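CDA peptide synthetase I (Streptomyces coelicolor, PDB 5DU9) belongs to the nonribosomal peptide synthetases and is represented here by a condensation domain, a two-lobed fold of the CoA-dependent acyltransferase clan. Local coordinates at residues L21-D26 with G155-V160; H31-S36 with D123-T128; R66-T69 with P75-A78; S310-L315 with G361-V366. The protein carries 1 engineered substitution. All coordinates share one frame; numbering follows the deposited sequence.

Contact 1. Residues L21-D26 with G155-V160. With UM2 ((2S)-2-amino-N-butyl-propanamide), chain E.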
loop_
_atom_site.group_PDB
_atom_site.type_symbol
_atom_site.label_atom_id
_atom_site.label_comp_id
_atom_site.label_asym_id
_atom_site.label_seq_id
_atom_site.Cartn_x
_atom_site.Cartn_y
_atom_site.Cartn_z
ATOM N N LEU A 21 6.619 -5.909 -16.151
ATOM C CA LEU A 21 7.227 -7.223 -16.364
ATOM C C LEU A 21 6.423 -8.325 -15.692
ATOM O O LEU A 21 6.268 -9.410 -16.244
ATOM C CB LEU A 21 8.664 -7.258 -15.839
ATOM C CG LEU A 21 9.734 -6.517 -16.644
ATOM C CD1 LEU A 21 11.088 -6.666 -15.966
ATOM C CD2 LEU A 21 9.806 -7.022 -18.078
ATOM N N ALA A 22 5.925 -8.047 -14.493
ATOM C CA ALA A 22 5.162 -9.039 -13.748
ATOM C C ALA A 22 3.830 -9.327 -14.438
ATOM O O ALA A 22 3.355 -10.463 -14.445
ATOM C CB ALA A 22 4.933 -8.569 -12.326
ATOM N N GLN A 23 3.233 -8.293 -15.017
ATOM C CA GLN A 23 1.961 -8.447 -15.709
ATOM C C GLN A 23 2.120 -9.357 -16.917
ATOM O O GLN A 23 1.214 -10.118 -17.247
ATOM C CB GLN A 23 1.413 -7.086 -16.147
ATOM C CG GLN A 23 -0.008 -7.137 -16.683
ATOM C CD GLN A 23 -1.007 -7.562 -15.628
ATOM O OE1 GLN A 23 -1.364 -6.783 -14.747
ATOM N NE2 GLN A 23 -1.456 -8.811 -15.705
ATOM N N GLN A 24 3.276 -9.278 -17.569
ATOM C CA GLN A 24 3.545 -10.064 -18.769
ATOM C C GLN A 24 3.565 -11.566 -18.488
ATOM O O GLN A 24 3.348 -12.373 -19.394
ATOM C CB GLN A 24 4.879 -9.645 -19.390
ATOM C CG GLN A 24 4.890 -8.239 -19.976
ATOM C CD GLN A 24 4.727 -8.223 -21.486
ATOM O OE1 GLN A 24 5.378 -8.984 -22.203
ATOM N NE2 GLN A 24 3.854 -7.350 -21.976
ATOM N N LEU A 25 3.835 -11.941 -17.241
ATOM C CA LEU A 25 3.849 -13.352 -16.856
ATOM C C LEU A 25 2.439 -13.938 -16.842
ATOM O O LEU A 25 2.258 -15.155 -16.877
ATOM C CB LEU A 25 4.494 -13.531 -15.476
ATOM C CG LEU A 25 5.948 -13.079 -15.326
ATOM C CD1 LEU A 25 6.402 -13.237 -13.882
ATOM C CD2 LEU A 25 6.860 -13.858 -16.256
ATOM N N ASP A 26 1.446 -13.057 -16.783
ATOM C CA ASP A 26 0.044 -13.455 -16.734
ATOM C C ASP A 26 -0.783 -12.347 -17.385
ATOM O O ASP A 26 -1.501 -11.616 -16.702
ATOM C CB ASP A 26 -0.393 -13.705 -15.288
ATOM C CG ASP A 26 -1.820 -14.203 -15.182
ATOM O OD1 ASP A 26 -2.342 -14.734 -16.180
ATOM O OD2 ASP A 26 -2.418 -14.066 -14.094
ATOM N N GLY A 155 -10.618 1.667 -7.308
ATOM C CA GLY A 155 -9.935 0.501 -7.831
ATOM C C GLY A 155 -8.947 0.973 -8.870
ATOM O O GLY A 155 -9.255 1.861 -9.661
ATOM N N VAL A 156 -7.754 0.392 -8.868
ATOM C CA VAL A 156 -6.726 0.798 -9.811
ATOM C C VAL A 156 -5.935 -0.397 -10.293
ATOM O O VAL A 156 -6.007 -1.484 -9.715
ATOM C CB VAL A 156 -5.740 1.816 -9.187
ATOM C CG1 VAL A 156 -6.470 3.073 -8.729
ATOM C CG2 VAL A 156 -4.968 1.189 -8.020
ATOM N N HIS A 157 -5.194 -0.186 -11.371
ATOM C CA HIS A 157 -4.090 -1.064 -11.700
ATOM C C HIS A 157 -2.885 -0.531 -10.950
ATOM O O HIS A 157 -2.643 0.672 -10.951
ATOM C CB HIS A 157 -3.818 -1.106 -13.197
ATOM C CG HIS A 157 -2.974 -2.269 -13.607
ATOM N ND1 HIS A 157 -1.651 -2.392 -13.241
ATOM C CD2 HIS A 157 -3.272 -3.373 -14.331
ATOM C CE1 HIS A 157 -1.167 -3.520 -13.731
ATOM N NE2 HIS A 157 -2.131 -4.136 -14.392
ATOM N N HIS A 158 -2.140 -1.413 -10.294
ATOM C CA HIS A 158 -1.006 -0.982 -9.490
ATOM C C HIS A 158 0.016 -0.180 -10.307
ATOM O O HIS A 158 0.774 0.615 -9.746
ATOM C CB HIS A 158 -0.334 -2.197 -8.834
ATOM C CG HIS A 158 0.354 -1.881 -7.542
ATOM N ND1 HIS A 158 0.756 -0.607 -7.204
ATOM C CD2 HIS A 158 0.688 -2.670 -6.494
ATOM C CE1 HIS A 158 1.320 -0.628 -6.009
ATOM N NE2 HIS A 158 1.293 -1.870 -5.558
ATOM N N ILE A 159 0.029 -0.359 -11.625
ATOM C CA ILE A 159 1.021 0.327 -12.445
ATOM C C ILE A 159 0.804 1.844 -12.494
ATOM O O ILE A 159 1.731 2.571 -12.831
ATOM C CB ILE A 159 1.060 -0.235 -13.896
ATOM C CG1 ILE A 159 2.412 0.080 -14.546
ATOM C CG2 ILE A 159 -0.098 0.298 -14.740
ATOM C CD1 ILE A 159 2.682 -0.687 -15.833
ATOM N N VAL A 160 -0.393 2.330 -12.149
ATOM C CA VAL A 160 -0.649 3.775 -12.210
ATOM C C VAL A 160 -0.765 4.444 -10.831
ATOM O O VAL A 160 -0.588 5.658 -10.725
ATOM C CB VAL A 160 -1.935 4.113 -13.021
ATOM C CG1 VAL A 160 -1.730 3.801 -14.501
ATOM C CG2 VAL A 160 -3.155 3.389 -12.480
HETATM C CCH UM2 E . 8.140 -4.583 -8.010
HETATM C CCI UM2 E . 6.976 -3.610 -7.956
HETATM C CCJ UM2 E . 5.621 -4.312 -7.832
HETATM C CCK UM2 E . 5.292 -4.732 -6.399
HETATM N NCL UM2 E . 4.715 -3.673 -5.582
HETATM C CCM UM2 E . 3.693 -3.897 -4.753
HETATM O OCN UM2 E . 2.878 -4.791 -4.922
HETATM C CCO UM2 E . 3.588 -3.004 -3.548
HETATM C CCP UM2 E . 4.407 -3.598 -2.407
HETATM N NCQ UM2 E . 2.182 -2.910 -3.108
#

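Contact 2. Residues H31-S36 with D123-T128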
loop_
_atom_site.group_PDB
_atom_site.type_symbol
_atom_site.label_atom_id
_atom_site.label_comp_id
_atom_site.label_asym_id
_atom_site.label_seq_id
_atom_site.Cartn_x
_atom_site.Cartn_y
_atom_site.Cartn_z
ATOM N N HIS A 31 -4.074 -9.825 -11.136
ATOM C CA HIS A 31 -3.362 -9.943 -9.869
ATOM C C HIS A 31 -2.730 -8.639 -9.407
ATOM O O HIS A 31 -2.395 -8.512 -8.230
ATOM C CB HIS A 31 -2.293 -11.030 -9.968
ATOM C CG HIS A 31 -2.859 -12.406 -10.111
ATOM N ND1 HIS A 31 -3.751 -12.938 -9.205
ATOM C CD2 HIS A 31 -2.673 -13.356 -11.057
ATOM C CE1 HIS A 31 -4.085 -14.158 -9.582
ATOM N NE2 HIS A 31 -3.446 -14.435 -10.704
ATOM N N TYR A 32 -2.568 -7.679 -10.314
ATOM C CA TYR A 32 -2.033 -6.372 -9.935
ATOM C C TYR A 32 -3.132 -5.306 -9.881
ATOM O O TYR A 32 -2.849 -4.107 -9.897
ATOM C CB TYR A 32 -0.894 -5.977 -10.888
ATOM C CG TYR A 32 0.382 -6.706 -10.524
ATOM C CD1 TYR A 32 0.641 -7.982 -11.011
ATOM C CD2 TYR A 32 1.302 -6.141 -9.654
ATOM C CE1 TYR A 32 1.789 -8.665 -10.656
ATOM C CE2 TYR A 32 2.454 -6.817 -9.294
ATOM C CZ TYR A 32 2.695 -8.074 -9.798
ATOM O OH TYR A 32 3.841 -8.745 -9.434
ATOM N N ARG A 33 -4.385 -5.751 -9.782
ATOM C CA ARG A 33 -5.481 -4.864 -9.392
ATOM C C ARG A 33 -5.419 -4.628 -7.892
ATOM O O ARG A 33 -5.412 -5.580 -7.106
ATOM C CB ARG A 33 -6.852 -5.448 -9.746
ATOM C CG ARG A 33 -7.172 -5.586 -11.233
ATOM C CD ARG A 33 -7.392 -4.248 -11.926
ATOM N NE ARG A 33 -8.281 -3.341 -11.193
ATOM C CZ ARG A 33 -9.577 -3.156 -11.443
ATOM N NH1 ARG A 33 -10.200 -3.813 -12.417
ATOM N NH2 ARG A 33 -10.262 -2.288 -10.710
ATOM N N THR A 34 -5.383 -3.360 -7.501
ATOM C CA THR A 34 -5.353 -2.981 -6.094
ATOM C C THR A 34 -6.483 -2.009 -5.816
ATOM O O THR A 34 -7.162 -1.553 -6.737
ATOM C CB THR A 34 -4.007 -2.344 -5.718
ATOM O OG1 THR A 34 -3.741 -1.246 -6.597
ATOM C CG2 THR A 34 -2.892 -3.357 -5.846
ATOM N N GLY A 35 -6.701 -1.691 -4.549
ATOM C CA GLY A 35 -7.773 -0.776 -4.228
ATOM C C GLY A 35 -7.839 -0.339 -2.787
ATOM O O GLY A 35 -7.211 -0.916 -1.897
ATOM N N SER A 36 -8.622 0.710 -2.572
ATOM C CA SER A 36 -8.925 1.200 -1.240
ATOM C C SER A 36 -10.300 1.830 -1.316
ATOM O O SER A 36 -10.892 1.896 -2.393
ATOM C CB SER A 36 -7.891 2.215 -0.761
ATOM O OG SER A 36 -7.933 3.384 -1.562
ATOM N N ASP A 123 -14.810 -6.616 -4.524
ATOM C CA ASP A 123 -14.042 -7.835 -4.764
ATOM C C ASP A 123 -14.185 -8.303 -6.210
ATOM O O ASP A 123 -13.217 -8.735 -6.833
ATOM C CB ASP A 123 -14.489 -8.948 -3.816
ATOM C CG ASP A 123 -14.083 -8.696 -2.380
ATOM O OD1 ASP A 123 -13.147 -7.901 -2.153
ATOM O OD2 ASP A 123 -14.694 -9.302 -1.477
ATOM N N ARG A 124 -15.397 -8.215 -6.742
ATOM C CA ARG A 124 -15.644 -8.624 -8.116
ATOM C C ARG A 124 -15.007 -7.639 -9.099
ATOM O O ARG A 124 -14.528 -8.031 -10.159
ATOM C CB ARG A 124 -17.146 -8.753 -8.363
ATOM C CG ARG A 124 -17.767 -9.907 -7.591
ATOM C CD ARG A 124 -19.284 -9.881 -7.631
ATOM N NE ARG A 124 -19.805 -10.223 -8.951
ATOM C CZ ARG A 124 -20.027 -11.464 -9.376
ATOM N NH1 ARG A 124 -19.767 -12.504 -8.592
ATOM N NH2 ARG A 124 -20.506 -11.671 -10.595
ATOM N N ASP A 125 -14.987 -6.361 -8.742
ATOM C CA ASP A 125 -14.330 -5.372 -9.586
ATOM C C ASP A 125 -12.827 -5.623 -9.618
ATOM O O ASP A 125 -12.204 -5.591 -10.681
ATOM C CB ASP A 125 -14.612 -3.953 -9.094
ATOM C CG ASP A 125 -13.998 -2.897 -9.996
ATOM O OD1 ASP A 125 -14.652 -2.511 -10.986
ATOM O OD2 ASP A 125 -12.855 -2.474 -9.725
ATOM N N ARG A 126 -12.258 -5.882 -8.445
ATOM C CA ARG A 126 -10.822 -6.104 -8.308
ATOM C C ARG A 126 -10.367 -7.327 -9.101
ATOM O O ARG A 126 -9.196 -7.441 -9.458
ATOM C CB ARG A 126 -10.461 -6.253 -6.821
ATOM C CG ARG A 126 -9.176 -7.020 -6.526
ATOM C CD ARG A 126 -8.736 -6.843 -5.070
ATOM N NE ARG A 126 -9.473 -7.695 -4.129
ATOM C CZ ARG A 126 -8.952 -8.716 -3.445
ATOM N NH1 ARG A 126 -7.670 -9.050 -3.569
ATOM N NH2 ARG A 126 -9.721 -9.413 -2.619
ATOM N N ALA A 127 -11.304 -8.224 -9.388
ATOM C CA ALA A 127 -11.014 -9.437 -10.148
ATOM C C ALA A 127 -11.083 -9.201 -11.659
ATOM O O ALA A 127 -10.824 -10.114 -12.446
ATOM C CB ALA A 127 -11.977 -10.543 -9.747
ATOM N N THR A 128 -11.433 -7.982 -12.057
ATOM C CA THR A 128 -11.605 -7.649 -13.468
ATOM C C THR A 128 -10.295 -7.141 -14.075
ATOM O O THR A 128 -9.763 -6.124 -13.628
ATOM C CB THR A 128 -12.698 -6.576 -13.658
ATOM O OG1 THR A 128 -13.928 -7.033 -13.081
ATOM C CG2 THR A 128 -12.918 -6.280 -15.135
HETATM O O HOH W 1 -12.887 -2.754 -12.999
#

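Contact 3. Residues R66-T69 with P75-A78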
loop_
_atom_site.group_PDB
_atom_site.type_symbol
_atom_site.label_atom_id
_atom_site.label_comp_id
_atom_site.label_asym_id
_atom_site.label_seq_id
_atom_site.Cartn_x
_atom_site.Cartn_y
_atom_site.Cartn_z
ATOM N N ARG A 66 -1.833 5.345 -20.530
ATOM C CA ARG A 66 -1.824 3.954 -20.954
ATOM C C ARG A 66 -0.384 3.542 -21.209
ATOM O O ARG A 66 0.518 4.384 -21.198
ATOM C CB ARG A 66 -2.673 3.755 -22.202
ATOM C CG ARG A 66 -2.188 4.511 -23.423
ATOM C CD ARG A 66 -3.213 4.370 -24.521
ATOM N NE ARG A 66 -2.738 4.825 -25.821
ATOM C CZ ARG A 66 -3.070 4.258 -26.978
ATOM N NH1 ARG A 66 -3.869 3.199 -27.006
ATOM N NH2 ARG A 66 -2.595 4.745 -28.114
ATOM N N PHE A 67 -0.173 2.252 -21.438
ATOM C CA PHE A 67 1.166 1.716 -21.620
ATOM C C PHE A 67 1.248 0.895 -22.895
ATOM O O PHE A 67 0.440 -0.005 -23.130
ATOM C CB PHE A 67 1.563 0.890 -20.400
ATOM C CG PHE A 67 1.594 1.694 -19.136
ATOM C CD1 PHE A 67 0.420 1.978 -18.453
ATOM C CD2 PHE A 67 2.787 2.206 -18.653
ATOM C CE1 PHE A 67 0.439 2.744 -17.308
ATOM C CE2 PHE A 67 2.814 2.971 -17.506
ATOM C CZ PHE A 67 1.639 3.238 -16.830
ATOM N N LEU A 68 2.233 1.238 -23.718
ATOM C CA LEU A 68 2.421 0.627 -25.025
ATOM C C LEU A 68 3.847 0.109 -25.136
ATOM O O LEU A 68 4.682 0.401 -24.284
ATOM C CB LEU A 68 2.131 1.644 -26.130
ATOM C CG LEU A 68 0.784 2.366 -26.035
ATOM C CD1 LEU A 68 0.762 3.573 -26.957
ATOM C CD2 LEU A 68 -0.356 1.419 -26.369
ATOM N N THR A 69 4.119 -0.663 -26.184
ATOM C CA THR A 69 5.464 -1.161 -26.451
ATOM C C THR A 69 5.994 -0.561 -27.744
ATOM O O THR A 69 5.236 -0.350 -28.692
ATOM C CB THR A 69 5.495 -2.695 -26.561
ATOM O OG1 THR A 69 4.513 -3.128 -27.510
ATOM C CG2 THR A 69 5.209 -3.337 -25.211
ATOM N N PRO A 75 8.545 -1.119 -23.029
ATOM C CA PRO A 75 7.349 -0.354 -22.659
ATOM C C PRO A 75 7.576 1.151 -22.552
ATOM O O PRO A 75 8.680 1.590 -22.225
ATOM C CB PRO A 75 6.985 -0.926 -21.289
ATOM C CG PRO A 75 8.288 -1.347 -20.719
ATOM C CD PRO A 75 9.090 -1.864 -21.879
ATOM N N TYR A 76 6.534 1.923 -22.838
ATOM C CA TYR A 76 6.527 3.349 -22.547
ATOM C C TYR A 76 5.120 3.767 -22.142
ATOM O O TYR A 76 4.158 3.030 -22.363
ATOM C CB TYR A 76 7.023 4.172 -23.744
ATOM C CG TYR A 76 6.159 4.129 -24.991
ATOM C CD1 TYR A 76 5.100 5.013 -25.160
ATOM C CD2 TYR A 76 6.430 3.233 -26.016
ATOM C CE1 TYR A 76 4.322 4.991 -26.307
ATOM C CE2 TYR A 76 5.658 3.206 -27.170
ATOM C CZ TYR A 76 4.605 4.085 -27.308
ATOM O OH TYR A 76 3.836 4.063 -28.452
ATOM N N ARG A 77 5.013 4.941 -21.528
ATOM C CA ARG A 77 3.732 5.464 -21.081
ATOM C C ARG A 77 3.263 6.582 -22.009
ATOM O O ARG A 77 4.046 7.452 -22.387
ATOM C CB ARG A 77 3.839 5.971 -19.639
ATOM C CG ARG A 77 2.541 6.524 -19.075
ATOM C CD ARG A 77 2.710 6.963 -17.629
ATOM N NE ARG A 77 3.682 8.046 -17.497
ATOM C CZ ARG A 77 3.432 9.318 -17.787
ATOM N NH1 ARG A 77 2.239 9.682 -18.246
ATOM N NH2 ARG A 77 4.381 10.231 -17.632
ATOM N N ALA A 78 1.983 6.538 -22.372
ATOM C CA ALA A 78 1.375 7.543 -23.236
ATOM C C ALA A 78 0.268 8.284 -22.493
ATOM O O ALA A 78 -0.563 7.668 -21.828
ATOM C CB ALA A 78 0.828 6.895 -24.496
HETATM O O HOH W 2 3.863 2.027 -29.905
#

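Contact 4. Residues S310-L315 with G361-V366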
loop_
_atom_site.group_PDB
_atom_site.type_symbol
_atom_site.label_atom_id
_atom_site.label_comp_id
_atom_site.label_asym_id
_atom_site.label_seq_id
_atom_site.Cartn_x
_atom_site.Cartn_y
_atom_site.Cartn_z
ATOM N N SER A 310 6.698 3.085 -5.516
ATOM C CA SER A 310 7.039 2.442 -4.258
ATOM C C SER A 310 8.050 1.306 -4.426
ATOM O O SER A 310 8.143 0.665 -5.480
ATOM C CB SER A 310 5.778 1.916 -3.577
ATOM O OG SER A 310 5.080 1.032 -4.423
ATOM N N ASN A 311 8.806 1.085 -3.357
ATOM C CA ASN A 311 9.860 0.089 -3.306
ATOM C C ASN A 311 9.603 -0.814 -2.106
ATOM O O ASN A 311 8.932 -0.408 -1.162
ATOM C CB ASN A 311 11.223 0.781 -3.206
ATOM C CG ASN A 311 12.391 -0.153 -3.453
ATOM O OD1 ASN A 311 12.275 -1.172 -4.134
ATOM N ND2 ASN A 311 13.544 0.209 -2.908
ATOM N N ARG A 312 10.104 -2.039 -2.159
ATOM C CA ARG A 312 9.990 -2.966 -1.038
ATOM C C ARG A 312 11.350 -3.570 -0.753
ATOM O O ARG A 312 11.980 -4.122 -1.649
ATOM C CB ARG A 312 8.971 -4.057 -1.340
ATOM C CG ARG A 312 8.905 -5.142 -0.277
ATOM C CD ARG A 312 7.609 -5.923 -0.370
ATOM N NE ARG A 312 7.351 -6.382 -1.729
ATOM C CZ ARG A 312 6.198 -6.902 -2.138
ATOM N NH1 ARG A 312 5.183 -7.033 -1.291
ATOM N NH2 ARG A 312 6.056 -7.287 -3.398
ATOM N N LEU A 313 11.800 -3.462 0.494
ATOM C CA LEU A 313 13.131 -3.927 0.856
ATOM C C LEU A 313 13.098 -4.860 2.056
ATOM O O LEU A 313 12.231 -4.736 2.918
ATOM C CB LEU A 313 14.047 -2.740 1.138
ATOM C CG LEU A 313 14.478 -1.999 -0.126
ATOM C CD1 LEU A 313 15.034 -0.631 0.222
ATOM C CD2 LEU A 313 15.495 -2.806 -0.918
ATOM N N PRO A 314 14.045 -5.804 2.101
ATOM C CA PRO A 314 14.077 -6.811 3.164
ATOM C C PRO A 314 14.742 -6.293 4.427
ATOM O O PRO A 314 15.844 -5.749 4.371
ATOM C CB PRO A 314 14.896 -7.933 2.541
ATOM C CG PRO A 314 15.872 -7.214 1.674
ATOM C CD PRO A 314 15.132 -6.017 1.127
ATOM N N LEU A 315 14.060 -6.465 5.551
ATOM C CA LEU A 315 14.584 -6.086 6.850
ATOM C C LEU A 315 14.971 -7.350 7.595
ATOM O O LEU A 315 14.113 -8.146 7.984
ATOM C CB LEU A 315 13.543 -5.281 7.629
ATOM C CG LEU A 315 14.026 -4.538 8.872
ATOM C CD1 LEU A 315 14.899 -3.355 8.488
ATOM C CD2 LEU A 315 12.837 -4.081 9.689
ATOM N N GLY A 361 10.108 -11.485 3.519
ATOM C CA GLY A 361 9.286 -12.054 4.566
ATOM C C GLY A 361 7.907 -11.468 4.388
ATOM O O GLY A 361 7.630 -10.859 3.351
ATOM N N PRO A 362 7.036 -11.633 5.389
ATOM C CA PRO A 362 5.749 -10.941 5.285
ATOM C C PRO A 362 5.966 -9.452 5.077
ATOM O O PRO A 362 6.858 -8.881 5.696
ATOM C CB PRO A 362 5.078 -11.224 6.632
ATOM C CG PRO A 362 6.192 -11.619 7.547
ATOM C CD PRO A 362 7.192 -12.319 6.682
ATOM N N THR A 363 5.188 -8.834 4.199
ATOM C CA THR A 363 5.267 -7.395 4.030
ATOM C C THR A 363 4.539 -6.729 5.184
ATOM O O THR A 363 3.366 -7.010 5.420
ATOM C CB THR A 363 4.659 -6.935 2.693
ATOM O OG1 THR A 363 5.379 -7.534 1.608
ATOM C CG2 THR A 363 4.731 -5.414 2.564
ATOM N N VAL A 364 5.246 -5.867 5.909
ATOM C CA VAL A 364 4.655 -5.118 7.012
ATOM C C VAL A 364 4.494 -3.671 6.576
ATOM O O VAL A 364 5.463 -2.916 6.507
ATOM C CB VAL A 364 5.512 -5.200 8.285
ATOM C CG1 VAL A 364 4.835 -4.449 9.435
ATOM C CG2 VAL A 364 5.746 -6.653 8.660
ATOM N N ASN A 365 3.249 -3.307 6.284
ATOM C CA ASN A 365 2.906 -2.015 5.718
ATOM C C ASN A 365 2.075 -1.207 6.704
ATOM O O ASN A 365 0.847 -1.318 6.729
ATOM C CB ASN A 365 2.142 -2.220 4.404
ATOM C CG ASN A 365 1.779 -0.921 3.718
ATOM O OD1 ASN A 365 2.214 0.155 4.120
ATOM N ND2 ASN A 365 0.982 -1.023 2.660
ATOM N N VAL A 366 2.756 -0.417 7.529
ATOM C CA VAL A 366 2.094 0.492 8.448
ATOM C C VAL A 366 1.887 1.779 7.673
ATOM O O VAL A 366 2.825 2.552 7.478
ATOM C CB VAL A 366 2.916 0.737 9.721
ATOM C CG1 VAL A 366 2.138 1.624 10.693
ATOM C CG2 VAL A 366 3.281 -0.581 10.383
#

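Contact 1. Residues L21-D26 with G155-V160
His157 NE2 donates to Gln23 OE1 at 2.8 Å; the one direct bond between 21-26 and 155-160, it links helix 14-24 to the last residue of strand 149-157. His157 and His158 open the sequence His-His-Ile-Val-Ile-Asp-Gly, the HHxxxDG signature of condensation domains. The imidazole is held at both nitrogens: while NE2 gives its hydrogen to the glutamine, ND1 accepts from Ile159 N at 3.1 Å, a nearly straight bond lying in the ring plane. With the ring fixed from two sides, rotation about its last torsion is probably restrained. A histidine suits the place because one small flat group can both donate and accept. The glutamine comes from the opposite direction, its amide plane turned 65° from the ring, and its oxygen is met obliquely, with the donor tilted 26° from the carbonyl plane. The bend of Gln23 at chi2 (64°) brings the amide to the imidazole, and its rotation about chi3 points OE1 at the ring and NE2 at Asp26 O, a weak bond of 3.0 Å; a second weak bond from NE2 goes to Gly29 O. Val19 and Leu132 pack against His157, so the polar link has apolar neighbours. The next residue faces the ligand pocket, which also includes Val19 and Met308. There His158 NE2 accepts a hydrogen bond of 2.8 Å from the amine NCQ of (2S)-2-amino-N-butyl-propanamide, an atom lying in the imidazole plane, while His158 CD2 comes within 3.4 Å of the ligand's OCN.

Contact 2. Residues H31-S36 with D123-T128
The guanidinium of Arg33 has Asp125 O and Arg126 CA over one face, and Thr128 O and a water at its edge. It thereby ties strand 33-40 of the mixed sheet in this two-lobed acyltransferase-type fold to the last turn of helix 114-126 and the residues just beyond it. The three nitrogens divide the partners among them. NH1 donates to Thr128 O at 2.6 Å, and NH2 forms a salt bridge of 2.8 Å with Asp125 OD2, reached on its syn side but well out of the carboxylate plane. Because the two flat groups stand 86° apart, they cannot pair side by side with two parallel bonds; the second oxygen is reached through the water instead, which accepts from Arg33 NH1 at 2.9 Å and donates to Asp125 OD1 at 2.7 Å. NE turns to Val156 O on the neighbouring strand. OD2 also bonds Tyr153 OH and OD1 Ser139 OG, bonds that would hold the carboxylate in place. An arginine suits this spot: its positive charge sits by carbonyl oxygens near the carboxyl end of a helix, where the helix dipole would probably stabilise it. Bends at chi2 (-70°) and chi3 (-47°) fold the chain back so that the charged end meets the helix. Its aliphatic part also packs on the helix end, with Arg33 CB 3.1 Å and CG 3.3 Å from Arg126 O.

Contact 3. Residues R66-T69 with P75-A78
Arg66 and Ala78 bond to each other twice, N to O and O to N, both at 2.9 Å, and Leu68 does the same with Tyr76, Leu68 N to Tyr76 O at 3.0 Å and Tyr76 N to Leu68 O at 2.8 Å. These are the hydrogen-bonded pairs of an antiparallel beta hairpin, and all four of their amide hydrogens are satisfied across it. Phe67 with Arg77 and Thr69 with Pro75 are the non-hydrogen-bonded pairs; the backbones of Phe67 and Arg77 face outward and bond Leu132 and His10 respectively. Proline suits such a place, since no N-H is required of it there. Its CA approaches Leu68 O at 3.2 Å in a CA-H...O contact. On the side carrying Leu68 and Tyr76, the tyrosine CG sits between its backbone N and carbonyl carbon (chi1 65°), which swings the ring across the strands until Leu68 CB lies over its face, 4.1 Å from the centroid, a CH-pi contact. The tyrosine OH shares a water with Thr69 O. On the other side Arg77 CG covers the Phe67 ring in the same manner, and the long aliphatic chain carries its guanidinium on to Ser65 OG and a salt bridge with Glu61. Arg66 NH1 is satisfied by Asp133 O. The Phe67 side of the hairpin rests on helix 14-24, where Pro75 and Thr69 touch Trp20 and Phe67 meets Gln16, while Arg77 reaches helix 194-205.

Contact 4. Residues S310-L315 with G361-V366
Arg312 NH1 donates to Thr363 OG1 at 2.9 Å, and this bond is the tight part of a small contact. It is bent, with an angle of 141° at the hydrogen, and the hydroxyl stands 25° out of the guanidinium plane. Close by, Arg312 CD lies 3.4 Å from Thr363 OG1 and 4.1 Å from CG2, so the threonine meets the arginine with both of its branches, the two side chains crossing at about a right angle. The arginine runs out from its strand and bends at chi3 (50°), which turns NH1 toward the threonine. Away from this point the association is loose: even the closest CA atoms, those of Arg312 and Thr363, are 8.2 Å apart, and the strands pair with other partners, 311-318 with 287-294 and 363-366 with 393-398. Thr363 is buried, its short branched side chain suiting a strand, whereas Arg312 is partly exposed, and a long flexible residue can span from the strand to a site. The side chain of Arg312 touches the bound (2S)-2-amino-N-butyl-propanamide, their nearest atoms about 4 Å apart, in the pocket that also holds Glu348 and Ser387, between the two lobes of the condensation-domain fold.

Overall arrangement
Contacts 1 and 2 share the mixed sheet, since strands 149-157 and 33-40 are neighbours in it, and they touch through His158 N and Tyr32 O. Both are partly buried and polar, but contact 1 relies on an amide-imidazole bond next to the ligand-binding histidine, whereas contact 2 uses a charge pair and a water, with the Arg33 side chain about 11 Å from the ligand at the nearest atoms. Contact 3 lies farthest from the chain's centre; it is a backbone-bonded hairpin with apolar and aromatic packing, and its Phe67 meets Ile159 and Val160 of contact 1. Contact 4, nearest the centre, rests on one side-chain bond. Contacts 1 and 4 supply His158 and Arg312 to one pocket without touching each other.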